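Local coordinates for berberine bridge enzyme-like 28 (Arabidopsis thaliana, PDB 5D79), which binds FAD as an oxidoreductase of the berberine bridge enzyme-like family and is involved in adaptation to salt stress, at residues 102-107 against 126-131; 59-64 against 76-81; 258-263 against 300-305; 266-271 against 321-326. All blocks are in the same frame, centred on the assembly; numbering follows the deposited sequence.

Contact 1: residues 102-107 against 126-131; sequences IHVRTR and AVIDLR. With FAD (flavin-adenine dinucleotide), chain E.
In the PCMH-type FAD-binding domain, strands 103-107 and 125-129 run parallel at one margin of a small mixed sheet, Val-104 to Arg-107 lying beside Ala-126 to Asp-129. Arg-107 gives the most surface. Its CG is anti to the backbone N (chi1 -176°) and the chain bends at chi3, so that two nitrogens grip one carboxylate oxygen side-on: Asp-129 OD2 is 2.9 Å from Arg-107 NH2 and 3.2 Å from Arg-107 NE. That oxygen lies in the guanidinium plane, yet the carboxylate is turned 82° against it. Asp-129 OD1 accepts from Arg-131 N, an Asx turn, and from its NE, Arg-131 NH2 adds a salt bridge to OD2, and two arginines so close would probably keep the acid ionised. Ala-126 is held through its backbone, N donating to His-103 O at 2.9 Å and O accepting from Arg-105 N nearly along the C=O axis. Ile-128 continues the ladder: its N reaches Arg-105 O at 2.8 Å, while Arg-107 N meets Ile-128 O from above the carbonyl plane. The side chains of Ile-128 and Val-104 cross obliquely, CD1 4.0 Å from CG2. Thr-106 O accepts a 2.9 Å hydrogen bond from ribose O2B of the FAD adenosine.

Contact 2: residues 59-64 against 76-81; sequences SILDSS and PKPVSI
Helix 58-63 packs on one face of the mixed sheet of the FAD-binding domain, against Ile-81 of strand 80-82 and the loop that leads into it. Carbon atoms alone make the contact, and Leu-61 is its centre. With CG anti to the backbone N (chi1 179°), this side chain stands out from the helix; both methyls reach Pro-78, CD1 also meeting Ile-81 and CD2 the chain of Lys-77. Leu-61 and Pro-78 meet tip to tip, the proline ring presenting its CD to Leu-61 CD2 at 3.8 Å and its CG to Leu-61 CD1 at 4.1 Å. Lys-77 comes in at about a right angle; its aliphatic chain, bent at chi2 and chi4, lays CD 3.7 Å from Leu-61 CD2, while NZ turns off to the carbonyl oxygens of Val-72 and Thr-75. Ile-81 also crosses Leu-61 at roughly a right angle, but nearer the backbone, pushing CD1 in at the root of the leucine. One residue earlier, Ile-60 crosses Ile-81 obliquely, the branch methyls touching at 3.9 Å from CG2 to CG2. An alanine in place of Leu-61 would keep CB beside Ile-81 but remove both methyls, and would probably loosen the helix from Pro-78 and Lys-77. Pro-78 in turn rests on Phe-125 and Val-127 of strand 125-129, which links the leucine indirectly to that neighbouring strand. The tightest point is Ile-81 CD1 against Leu-61 CB at 3.5 Å, closer than usual van der Waals packing.

Contact 3: residues 258-263 against 300-305; sequences VQKTSK and ALFTGL
Backbone hydrogen bonds carry most of this antiparallel pairing of strands 253-260 and 298-306. Val-258 and Phe-302 form a hydrogen-bonded pair, with Val-258 N to Phe-302 O at 2.8 Å and Phe-302 N to Val-258 O at 3.0 Å, the latter nearly along the C=O axis. Lys-260 and Ala-300 form the next such pair: Lys-260 N lies 3.0 Å from Ala-300 O and Ala-300 N 2.9 Å from Lys-260 O, each donor in the plane of the carbonyl it meets. Between them Gln-259 and Leu-301 are a non-hydrogen-bonded pair.

Side-chain contacts divide between the two faces. On the face of Val-258, Lys-260, Ala-300 and Phe-302, the phenyl ring has its CG anti to the carbonyl carbon (chi1 -53°) and turns an edge to the partner strand. Lys-260 crosses it at about a right angle, its CG 3.9 Å from Phe-302 CE2, and Val-258 O lies at the same edge, 3.6 Å from Phe-302 CD2. On the other face Gln-259 CG approaches Leu-301 CD1 at 4.2 Å, while the amide NE2 is hydrogen-bonded to His-299 ND1.

The pair belongs to a seven-stranded antiparallel sheet, consistent with the substrate-binding domain of berberine bridge enzyme. Strand 298-306 also pairs with 284-292, and helix 263-276, which starts just after the N-cap Ser-262, covers the Phe-302 face.

Contact 4: residues 266-271 against 321-326; sequences AVRIIK and FPELGL
A helix-loop packing on the outer layer of the antiparallel-sheet domain joins helix 263-276 to the turn that follows helix 310-320. Ile-269 carries the contact and touches three residues of the turn. Its CG2, anti to the backbone N, wedges between two side chains, 3.6 Å from Leu-324 CD1 and 3.8 Å from Phe-321 CZ, the isoleucine crossing both at about a right angle. The other branch runs toward the backbone, where Ile-269 CD1 comes to 3.5 Å of Glu-323 O. Phe-321 turns its ring edge to the helix, CZ lying 3.7 Å from Ile-269 O. The same ring is covered on one face by Leu-324 CB, 4.0 Å above the plane and over its centre, so the turn folds back on itself as it meets the helix. A backbone bond from Leu-324 N to Phe-321 O, 3.3 Å long, helps close that fold. Replacing Ile-269 by an alanine would remove both arms of the wedge and would probably loosen Phe-321 and Leu-324 from the helix. Beside it, the Arg-268 side chain, bent at chi3, crosses that of Glu-323 at about a right angle, NH1 3.8 Å from Glu-323 CB. The charged groups do not pair: Arg-268 NH1 and Glu-323 OE2 stay 5.9 Å apart, and Glu-323 OE1 instead forms a salt bridge with Lys-272. Cohesion between the two segments is thus chiefly apolar, and the nearby opposite charges would add at most a weak long-range attraction.

In the fold
The four contacts form two clusters on opposite sides of the chain's centre. Contacts 1 and 2 have centres 9 Å apart and share a sheet: Val-127 N donates to Ser-80 O, and Arg-107 NH1 to Leu-61 O. Contact 1 lines the adenosine and diphosphate end of FAD, with the Arg-107 side chain about 9 Å from that of His-111, the covalent attachment site, unattached here. The side chain of Leu-61 is about 11 Å from the cofactor. Contacts 3 and 4, centres also 9 Å apart, meet mainly round Phe-302, whose ring touches Ile-269 and Leu-324, with Val-258 on Leu-326 and Lys-260 on Ala-266 beside it. The centres of contacts 1 and 3 are 41 Å apart; the side chain of Leu-301 lies about 14 Å from FAD.

Contact 1: residues 102-107 against 126-131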
# COMPACT_ATOMS: atom_id res chain seq x y z
N ILE A 102 -2.65 20.47 19.40
CA ILE A 102 -3.13 20.27 18.05
C ILE A 102 -2.79 18.88 17.51
O ILE A 102 -1.64 18.43 17.57
CB ILE A 102 -2.59 21.33 17.11
CG1 ILE A 102 -3.29 22.66 17.39
CG2 ILE A 102 -2.83 20.94 15.67
CD1 ILE A 102 -4.77 22.62 17.09
N HIS A 103 -3.82 18.22 17.01
CA HIS A 103 -3.71 16.90 16.42
C HIS A 103 -3.27 17.03 14.97
O HIS A 103 -3.72 17.94 14.28
CB HIS A 103 -5.06 16.20 16.54
CG HIS A 103 -5.10 14.83 15.97
ND1 HIS A 103 -4.12 13.89 16.22
CD2 HIS A 103 -6.00 14.22 15.17
CE1 HIS A 103 -4.42 12.77 15.59
NE2 HIS A 103 -5.55 12.95 14.94
N VAL A 104 -2.39 16.15 14.49
CA VAL A 104 -1.98 16.22 13.09
C VAL A 104 -2.15 14.90 12.36
O VAL A 104 -2.28 13.85 12.98
CB VAL A 104 -0.50 16.64 12.92
CG1 VAL A 104 -0.23 17.93 13.68
CG2 VAL A 104 0.43 15.53 13.39
N ARG A 105 -2.16 14.97 11.03
CA ARG A 105 -2.10 13.80 10.18
C ARG A 105 -1.02 14.02 9.13
O ARG A 105 -0.86 15.12 8.65
CB ARG A 105 -3.45 13.54 9.50
CG ARG A 105 -4.54 13.10 10.46
CD ARG A 105 -4.22 11.77 11.12
NE ARG A 105 -5.15 11.48 12.20
CZ ARG A 105 -6.24 10.74 12.09
NH1 ARG A 105 -6.55 10.18 10.92
NH2 ARG A 105 -7.02 10.54 13.14
N THR A 106 -0.28 12.97 8.79
CA THR A 106 0.81 13.09 7.83
C THR A 106 0.48 12.48 6.47
O THR A 106 0.14 11.30 6.38
CB THR A 106 2.09 12.42 8.35
OG1 THR A 106 2.54 13.12 9.51
CG2 THR A 106 3.18 12.45 7.29
N ARG A 107 0.57 13.28 5.42
CA ARG A 107 0.28 12.79 4.08
C ARG A 107 1.52 12.77 3.19
O ARG A 107 2.24 13.76 3.12
CB ARG A 107 -0.82 13.62 3.42
CG ARG A 107 -1.23 13.08 2.06
CD ARG A 107 -2.55 13.63 1.60
NE ARG A 107 -2.46 15.03 1.21
CZ ARG A 107 -3.50 15.76 0.83
NH1 ARG A 107 -4.71 15.23 0.80
NH2 ARG A 107 -3.32 17.03 0.49
N ALA A 126 -4.65 19.16 11.82
CA ALA A 126 -3.91 19.80 10.76
C ALA A 126 -3.24 18.70 9.93
O ALA A 126 -3.18 17.55 10.36
CB ALA A 126 -2.90 20.76 11.32
N VAL A 127 -2.74 19.06 8.74
CA VAL A 127 -2.09 18.10 7.85
C VAL A 127 -0.64 18.47 7.56
O VAL A 127 -0.36 19.58 7.16
CB VAL A 127 -2.85 17.98 6.50
CG1 VAL A 127 -2.01 17.22 5.48
CG2 VAL A 127 -4.20 17.31 6.68
N ILE A 128 0.27 17.53 7.77
CA ILE A 128 1.65 17.64 7.30
C ILE A 128 1.79 16.95 5.92
O ILE A 128 2.01 15.73 5.84
CB ILE A 128 2.67 17.00 8.29
CG1 ILE A 128 2.38 17.42 9.74
CG2 ILE A 128 4.09 17.35 7.92
CD1 ILE A 128 3.20 16.67 10.75
N ASP A 129 1.64 17.73 4.85
CA ASP A 129 1.74 17.23 3.48
C ASP A 129 3.21 17.25 3.05
O ASP A 129 3.85 18.31 3.06
CB ASP A 129 0.87 18.07 2.54
CG ASP A 129 0.70 17.46 1.14
OD1 ASP A 129 1.71 17.08 0.50
OD2 ASP A 129 -0.45 17.40 0.65
N LEU A 130 3.74 16.09 2.68
CA LEU A 130 5.17 15.93 2.42
C LEU A 130 5.56 16.12 0.96
O LEU A 130 6.67 15.78 0.56
CB LEU A 130 5.64 14.54 2.87
CG LEU A 130 5.46 14.29 4.36
CD1 LEU A 130 5.73 12.84 4.69
CD2 LEU A 130 6.40 15.19 5.14
N ARG A 131 4.64 16.69 0.18
CA ARG A 131 4.82 16.84 -1.25
C ARG A 131 6.12 17.54 -1.68
O ARG A 131 6.61 17.30 -2.77
CB ARG A 131 3.64 17.60 -1.83
CG ARG A 131 3.57 19.07 -1.43
CD ARG A 131 2.31 19.67 -2.00
NE ARG A 131 1.22 18.71 -1.85
CZ ARG A 131 -0.01 18.90 -2.29
NH1 ARG A 131 -0.33 20.02 -2.92
NH2 ARG A 131 -0.93 17.96 -2.09
PA FAD E . -0.94 8.31 2.41
O1A FAD E . -2.43 8.50 2.51
O2A FAD E . -0.19 9.60 2.16
O5B FAD E . -0.40 7.55 3.73
C5B FAD E . -1.07 6.41 4.25
C4B FAD E . -0.79 6.19 5.74
O4B FAD E . 0.61 6.29 5.98
C3B FAD E . -1.47 7.24 6.60
O3B FAD E . -1.92 6.69 7.82
C2B FAD E . -0.37 8.26 6.83
O2B FAD E . -0.54 8.98 8.04
C1B FAD E . 0.89 7.41 6.79
N9A FAD E . 2.09 8.12 6.30
C8A FAD E . 2.35 8.61 5.04
N7A FAD E . 3.59 9.17 5.03
C5A FAD E . 4.13 9.04 6.27
C6A FAD E . 5.35 9.43 6.83
N6A FAD E . 6.35 9.84 6.06
N1A FAD E . 5.61 9.15 8.15
C2A FAD E . 4.68 8.48 8.92
N3A FAD E . 3.47 8.11 8.36
C4A FAD E . 3.20 8.38 7.06
N1 FAD E . -0.25 -1.38 -1.75
C2 FAD E . 0.48 -2.52 -2.04
O2 FAD E . 1.39 -2.89 -1.29
N3 FAD E . 0.19 -3.24 -3.19
C4 FAD E . -0.82 -2.84 -4.05
O4 FAD E . -0.97 -3.43 -5.12
C4X FAD E . -1.53 -1.67 -3.77
N5 FAD E . -2.46 -1.16 -4.67
C5X FAD E . -2.92 0.13 -4.52
C6 FAD E . -3.64 0.77 -5.52
C7 FAD E . -4.11 2.07 -5.35
C7M FAD E . -4.90 2.74 -6.43
C8 FAD E . -3.81 2.77 -4.17
C8M FAD E . -4.32 4.16 -3.95
C9 FAD E . -3.09 2.14 -3.17
C9A FAD E . -2.69 0.80 -3.31
N10 FAD E . -2.00 0.15 -2.30
C10 FAD E . -1.22 -0.93 -2.62
C1' FAD E . -2.05 0.67 -0.90
C2' FAD E . -0.94 1.66 -0.58
O2' FAD E . 0.30 0.99 -0.60
C3' FAD E . -1.23 2.25 0.80
O3' FAD E . -2.42 3.01 0.72
C4' FAD E . -0.13 3.18 1.27
O4' FAD E . -0.15 3.27 2.67
C5' FAD E . -0.40 4.57 0.74
O5' FAD E . 0.77 5.34 0.88
P FAD E . 0.70 6.88 0.47
O1P FAD E . 1.93 7.60 0.95
O2P FAD E . 0.52 7.04 -1.02
O3P FAD E . -0.69 7.27 1.20

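Contact 2: residues 59-64 against 76-81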
# COMPACT_ATOMS: atom_id res chain seq x y z
N SER A 59 -7.25 23.46 -2.81
CA SER A 59 -6.47 22.90 -3.91
C SER A 59 -5.32 22.04 -3.41
O SER A 59 -5.07 20.96 -3.94
CB SER A 59 -5.91 24.02 -4.77
OG SER A 59 -4.89 24.70 -4.06
N ILE A 60 -4.61 22.54 -2.40
CA ILE A 60 -3.53 21.79 -1.77
C ILE A 60 -4.07 20.52 -1.12
O ILE A 60 -3.47 19.46 -1.21
CB ILE A 60 -2.78 22.65 -0.73
CG1 ILE A 60 -1.95 23.74 -1.42
CG2 ILE A 60 -1.86 21.79 0.13
CD1 ILE A 60 -0.67 23.21 -2.04
N LEU A 61 -5.23 20.65 -0.47
CA LEU A 61 -5.87 19.51 0.18
C LEU A 61 -6.42 18.50 -0.83
O LEU A 61 -6.29 17.29 -0.64
CB LEU A 61 -7.01 19.98 1.09
CG LEU A 61 -7.78 18.87 1.81
CD1 LEU A 61 -6.86 18.10 2.75
CD2 LEU A 61 -9.00 19.43 2.55
N ASP A 62 -7.05 19.02 -1.88
CA ASP A 62 -7.72 18.16 -2.86
C ASP A 62 -6.71 17.42 -3.73
O ASP A 62 -7.00 16.33 -4.22
CB ASP A 62 -8.65 18.99 -3.75
CG ASP A 62 -10.09 18.52 -3.70
OD1 ASP A 62 -10.38 17.40 -4.20
OD2 ASP A 62 -10.95 19.27 -3.18
N SER A 63 -5.54 18.02 -3.90
CA SER A 63 -4.59 17.57 -4.93
C SER A 63 -4.12 16.11 -4.82
O SER A 63 -4.06 15.40 -5.82
CB SER A 63 -3.36 18.49 -4.95
OG SER A 63 -3.20 19.17 -3.72
N SER A 64 -3.79 15.67 -3.61
CA SER A 64 -3.36 14.29 -3.45
C SER A 64 -4.39 13.43 -2.73
O SER A 64 -4.01 12.55 -1.97
CB SER A 64 -2.02 14.22 -2.70
OG SER A 64 -1.80 15.34 -1.88
N PRO A 76 -14.72 15.48 7.18
CA PRO A 76 -13.96 16.41 8.03
C PRO A 76 -12.80 17.09 7.30
O PRO A 76 -12.04 16.44 6.57
CB PRO A 76 -13.46 15.51 9.17
CG PRO A 76 -14.47 14.41 9.25
CD PRO A 76 -14.88 14.16 7.83
N LYS A 77 -12.68 18.39 7.51
CA LYS A 77 -11.61 19.18 6.91
C LYS A 77 -10.63 19.67 7.97
O LYS A 77 -11.03 19.97 9.09
CB LYS A 77 -12.21 20.36 6.14
CG LYS A 77 -13.13 19.93 5.00
CD LYS A 77 -12.41 19.00 4.03
CE LYS A 77 -13.27 18.66 2.81
NZ LYS A 77 -14.53 17.97 3.18
N PRO A 78 -9.33 19.73 7.63
CA PRO A 78 -8.33 20.27 8.56
C PRO A 78 -8.40 21.79 8.65
O PRO A 78 -8.80 22.45 7.70
CB PRO A 78 -7.00 19.83 7.95
CG PRO A 78 -7.29 19.78 6.49
CD PRO A 78 -8.72 19.30 6.36
N VAL A 79 -7.98 22.33 9.79
CA VAL A 79 -8.00 23.77 10.02
C VAL A 79 -6.68 24.39 9.51
O VAL A 79 -6.55 25.61 9.38
CB VAL A 79 -8.26 24.06 11.51
CG1 VAL A 79 -7.07 23.65 12.35
CG2 VAL A 79 -8.64 25.51 11.73
N SER A 80 -5.72 23.52 9.20
CA SER A 80 -4.47 23.94 8.56
C SER A 80 -3.73 22.79 7.85
O SER A 80 -3.80 21.63 8.26
CB SER A 80 -3.54 24.62 9.59
OG SER A 80 -3.29 23.79 10.71
N ILE A 81 -3.05 23.15 6.75
CA ILE A 81 -2.13 22.25 6.06
C ILE A 81 -0.76 22.89 6.00
O ILE A 81 -0.63 24.06 5.67
CB ILE A 81 -2.60 21.94 4.63
CG1 ILE A 81 -3.99 21.30 4.64
CG2 ILE A 81 -1.59 21.04 3.91
CD1 ILE A 81 -4.65 21.26 3.28

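Contact 3: residues 258-263 against 300-305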
# COMPACT_ATOMS: atom_id res chain seq x y z
N VAL A 258 -2.22 -14.00 -20.23
CA VAL A 258 -3.13 -14.97 -20.81
C VAL A 258 -4.54 -14.63 -20.34
O VAL A 258 -4.78 -14.41 -19.16
CB VAL A 258 -2.77 -16.41 -20.43
CG1 VAL A 258 -3.91 -17.36 -20.78
CG2 VAL A 258 -1.48 -16.83 -21.11
N GLN A 259 -5.47 -14.58 -21.29
CA GLN A 259 -6.85 -14.24 -20.99
C GLN A 259 -7.75 -15.47 -21.15
O GLN A 259 -7.62 -16.23 -22.10
CB GLN A 259 -7.33 -13.10 -21.91
CG GLN A 259 -8.66 -12.52 -21.53
CD GLN A 259 -9.52 -12.21 -22.73
OE1 GLN A 259 -9.35 -12.80 -23.80
NE2 GLN A 259 -10.45 -11.27 -22.57
N LYS A 260 -8.66 -15.66 -20.19
CA LYS A 260 -9.63 -16.73 -20.26
C LYS A 260 -11.03 -16.19 -20.02
O LYS A 260 -11.33 -15.70 -18.94
CB LYS A 260 -9.30 -17.84 -19.26
CG LYS A 260 -8.00 -18.55 -19.55
CD LYS A 260 -7.95 -19.10 -20.97
CE LYS A 260 -6.64 -19.82 -21.24
NZ LYS A 260 -6.41 -20.07 -22.69
N THR A 261 -11.88 -16.29 -21.02
CA THR A 261 -13.21 -15.73 -20.94
C THR A 261 -14.25 -16.81 -20.62
O THR A 261 -15.37 -16.49 -20.22
CB THR A 261 -13.59 -14.99 -22.25
OG1 THR A 261 -13.39 -15.87 -23.37
CG2 THR A 261 -12.73 -13.76 -22.45
N SER A 262 -13.86 -18.07 -20.79
CA SER A 262 -14.73 -19.20 -20.50
C SER A 262 -14.66 -19.58 -19.02
O SER A 262 -13.61 -19.99 -18.53
CB SER A 262 -14.35 -20.41 -21.37
OG SER A 262 -15.02 -21.59 -20.96
N LYS A 263 -15.79 -19.44 -18.32
CA LYS A 263 -15.83 -19.67 -16.88
C LYS A 263 -15.34 -21.06 -16.56
O LYS A 263 -14.44 -21.22 -15.75
CB LYS A 263 -17.24 -19.47 -16.30
CG LYS A 263 -17.28 -19.52 -14.77
CD LYS A 263 -18.68 -19.33 -14.20
CE LYS A 263 -18.69 -19.64 -12.72
NZ LYS A 263 -20.07 -19.72 -12.17
N ALA A 300 -10.89 -14.20 -16.49
CA ALA A 300 -9.71 -14.37 -15.65
C ALA A 300 -8.48 -13.91 -16.40
O ALA A 300 -8.18 -14.41 -17.48
CB ALA A 300 -9.54 -15.81 -15.22
N LEU A 301 -7.77 -12.95 -15.83
CA LEU A 301 -6.55 -12.41 -16.41
C LEU A 301 -5.32 -12.91 -15.64
O LEU A 301 -5.11 -12.54 -14.49
CB LEU A 301 -6.61 -10.88 -16.40
CG LEU A 301 -5.75 -10.11 -17.40
CD1 LEU A 301 -6.23 -10.38 -18.83
CD2 LEU A 301 -5.79 -8.63 -17.06
N PHE A 302 -4.54 -13.77 -16.28
CA PHE A 302 -3.29 -14.25 -15.72
C PHE A 302 -2.11 -13.47 -16.27
O PHE A 302 -1.77 -13.59 -17.45
CB PHE A 302 -3.12 -15.73 -16.02
CG PHE A 302 -4.29 -16.55 -15.61
CD1 PHE A 302 -4.38 -17.04 -14.31
CD2 PHE A 302 -5.31 -16.82 -16.50
CE1 PHE A 302 -5.48 -17.80 -13.92
CE2 PHE A 302 -6.40 -17.57 -16.11
CZ PHE A 302 -6.49 -18.06 -14.82
N THR A 303 -1.51 -12.65 -15.42
CA THR A 303 -0.36 -11.84 -15.80
C THR A 303 0.82 -12.18 -14.91
O THR A 303 0.66 -12.61 -13.76
CB THR A 303 -0.67 -10.34 -15.70
OG1 THR A 303 -1.10 -10.03 -14.37
CG2 THR A 303 -1.75 -9.99 -16.66
N GLY A 304 2.02 -11.99 -15.42
CA GLY A 304 3.19 -12.38 -14.67
C GLY A 304 4.48 -11.74 -15.10
O GLY A 304 4.59 -11.19 -16.19
N LEU A 305 5.46 -11.82 -14.22
CA LEU A 305 6.79 -11.29 -14.45
C LEU A 305 7.78 -12.40 -14.14
O LEU A 305 7.79 -12.96 -13.05
CB LEU A 305 7.05 -10.05 -13.59
CG LEU A 305 8.50 -9.56 -13.59
CD1 LEU A 305 8.86 -9.00 -14.92
CD2 LEU A 305 8.73 -8.54 -12.51

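Contact 4: residues 266-271 against 321-326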
# COMPACT_ATOMS: atom_id res chain seq x y z
N ALA A 266 -11.57 -21.36 -17.14
CA ALA A 266 -10.85 -20.46 -16.23
C ALA A 266 -10.88 -20.92 -14.77
O ALA A 266 -9.89 -20.76 -14.05
CB ALA A 266 -11.42 -19.06 -16.33
N VAL A 267 -12.01 -21.48 -14.34
CA VAL A 267 -12.16 -21.99 -12.98
C VAL A 267 -11.22 -23.18 -12.79
O VAL A 267 -10.57 -23.33 -11.76
CB VAL A 267 -13.63 -22.39 -12.67
CG1 VAL A 267 -13.72 -23.20 -11.38
CG2 VAL A 267 -14.53 -21.16 -12.59
N ARG A 268 -11.14 -24.01 -13.83
CA ARG A 268 -10.24 -25.15 -13.88
C ARG A 268 -8.77 -24.75 -13.66
O ARG A 268 -8.04 -25.39 -12.89
CB ARG A 268 -10.40 -25.84 -15.23
CG ARG A 268 -9.61 -27.11 -15.43
CD ARG A 268 -9.80 -27.63 -16.86
NE ARG A 268 -9.43 -26.61 -17.84
CZ ARG A 268 -8.19 -26.38 -18.24
NH1 ARG A 268 -7.19 -27.10 -17.76
NH2 ARG A 268 -7.94 -25.43 -19.13
N ILE A 269 -8.38 -23.68 -14.33
CA ILE A 269 -7.02 -23.15 -14.32
C ILE A 269 -6.70 -22.44 -13.00
O ILE A 269 -5.59 -22.52 -12.48
CB ILE A 269 -6.83 -22.18 -15.51
CG1 ILE A 269 -6.83 -22.96 -16.83
CG2 ILE A 269 -5.58 -21.34 -15.36
CD1 ILE A 269 -7.00 -22.10 -18.03
N ILE A 270 -7.69 -21.74 -12.46
CA ILE A 270 -7.53 -21.07 -11.17
C ILE A 270 -7.31 -22.10 -10.05
O ILE A 270 -6.45 -21.91 -9.18
CB ILE A 270 -8.75 -20.17 -10.86
CG1 ILE A 270 -8.79 -18.96 -11.83
CG2 ILE A 270 -8.72 -19.71 -9.41
CD1 ILE A 270 -10.17 -18.31 -12.04
N LYS A 271 -8.06 -23.20 -10.08
CA LYS A 271 -7.87 -24.31 -9.14
C LYS A 271 -6.43 -24.82 -9.14
O LYS A 271 -5.85 -25.06 -8.09
CB LYS A 271 -8.81 -25.47 -9.45
CG LYS A 271 -10.24 -25.24 -9.03
CD LYS A 271 -11.02 -26.54 -9.07
CE LYS A 271 -10.49 -27.54 -8.05
NZ LYS A 271 -10.92 -28.93 -8.35
N PHE A 321 2.89 -25.48 -14.81
CA PHE A 321 1.57 -24.89 -15.03
C PHE A 321 1.12 -25.04 -16.49
O PHE A 321 0.83 -24.05 -17.15
CB PHE A 321 1.61 -23.40 -14.64
CG PHE A 321 0.26 -22.79 -14.31
CD1 PHE A 321 -0.91 -23.52 -14.42
CD2 PHE A 321 0.19 -21.47 -13.90
CE1 PHE A 321 -2.13 -22.94 -14.12
CE2 PHE A 321 -1.03 -20.88 -13.60
CZ PHE A 321 -2.19 -21.63 -13.71
N PRO A 322 1.10 -26.28 -17.01
CA PRO A 322 0.79 -26.40 -18.44
C PRO A 322 -0.68 -26.14 -18.74
O PRO A 322 -1.04 -26.00 -19.90
CB PRO A 322 1.17 -27.85 -18.76
CG PRO A 322 0.99 -28.57 -17.50
CD PRO A 322 1.35 -27.60 -16.40
N GLU A 323 -1.50 -26.06 -17.71
CA GLU A 323 -2.93 -25.81 -17.89
C GLU A 323 -3.20 -24.38 -18.35
O GLU A 323 -4.24 -24.10 -18.94
CB GLU A 323 -3.69 -26.09 -16.58
CG GLU A 323 -3.72 -27.56 -16.17
CD GLU A 323 -2.43 -28.01 -15.50
OE1 GLU A 323 -1.70 -27.13 -14.99
OE2 GLU A 323 -2.14 -29.23 -15.50
N LEU A 324 -2.27 -23.47 -18.08
CA LEU A 324 -2.42 -22.08 -18.51
C LEU A 324 -2.34 -21.95 -20.03
O LEU A 324 -2.99 -21.09 -20.61
CB LEU A 324 -1.36 -21.20 -17.85
CG LEU A 324 -1.76 -19.72 -17.94
CD1 LEU A 324 -3.14 -19.52 -17.34
CD2 LEU A 324 -0.75 -18.78 -17.31
N GLY A 325 -1.56 -22.82 -20.67
CA GLY A 325 -1.45 -22.85 -22.11
C GLY A 325 -0.65 -21.69 -22.65
O GLY A 325 -0.88 -21.24 -23.78
N LEU A 326 0.30 -21.20 -21.85
CA LEU A 326 1.18 -20.10 -22.25
C LEU A 326 2.06 -20.47 -23.43
O LEU A 326 2.71 -21.52 -23.44
CB LEU A 326 2.07 -19.65 -21.10
CG LEU A 326 2.95 -18.46 -21.45
CD1 LEU A 326 2.07 -17.27 -21.71
CD2 LEU A 326 3.93 -18.16 -20.33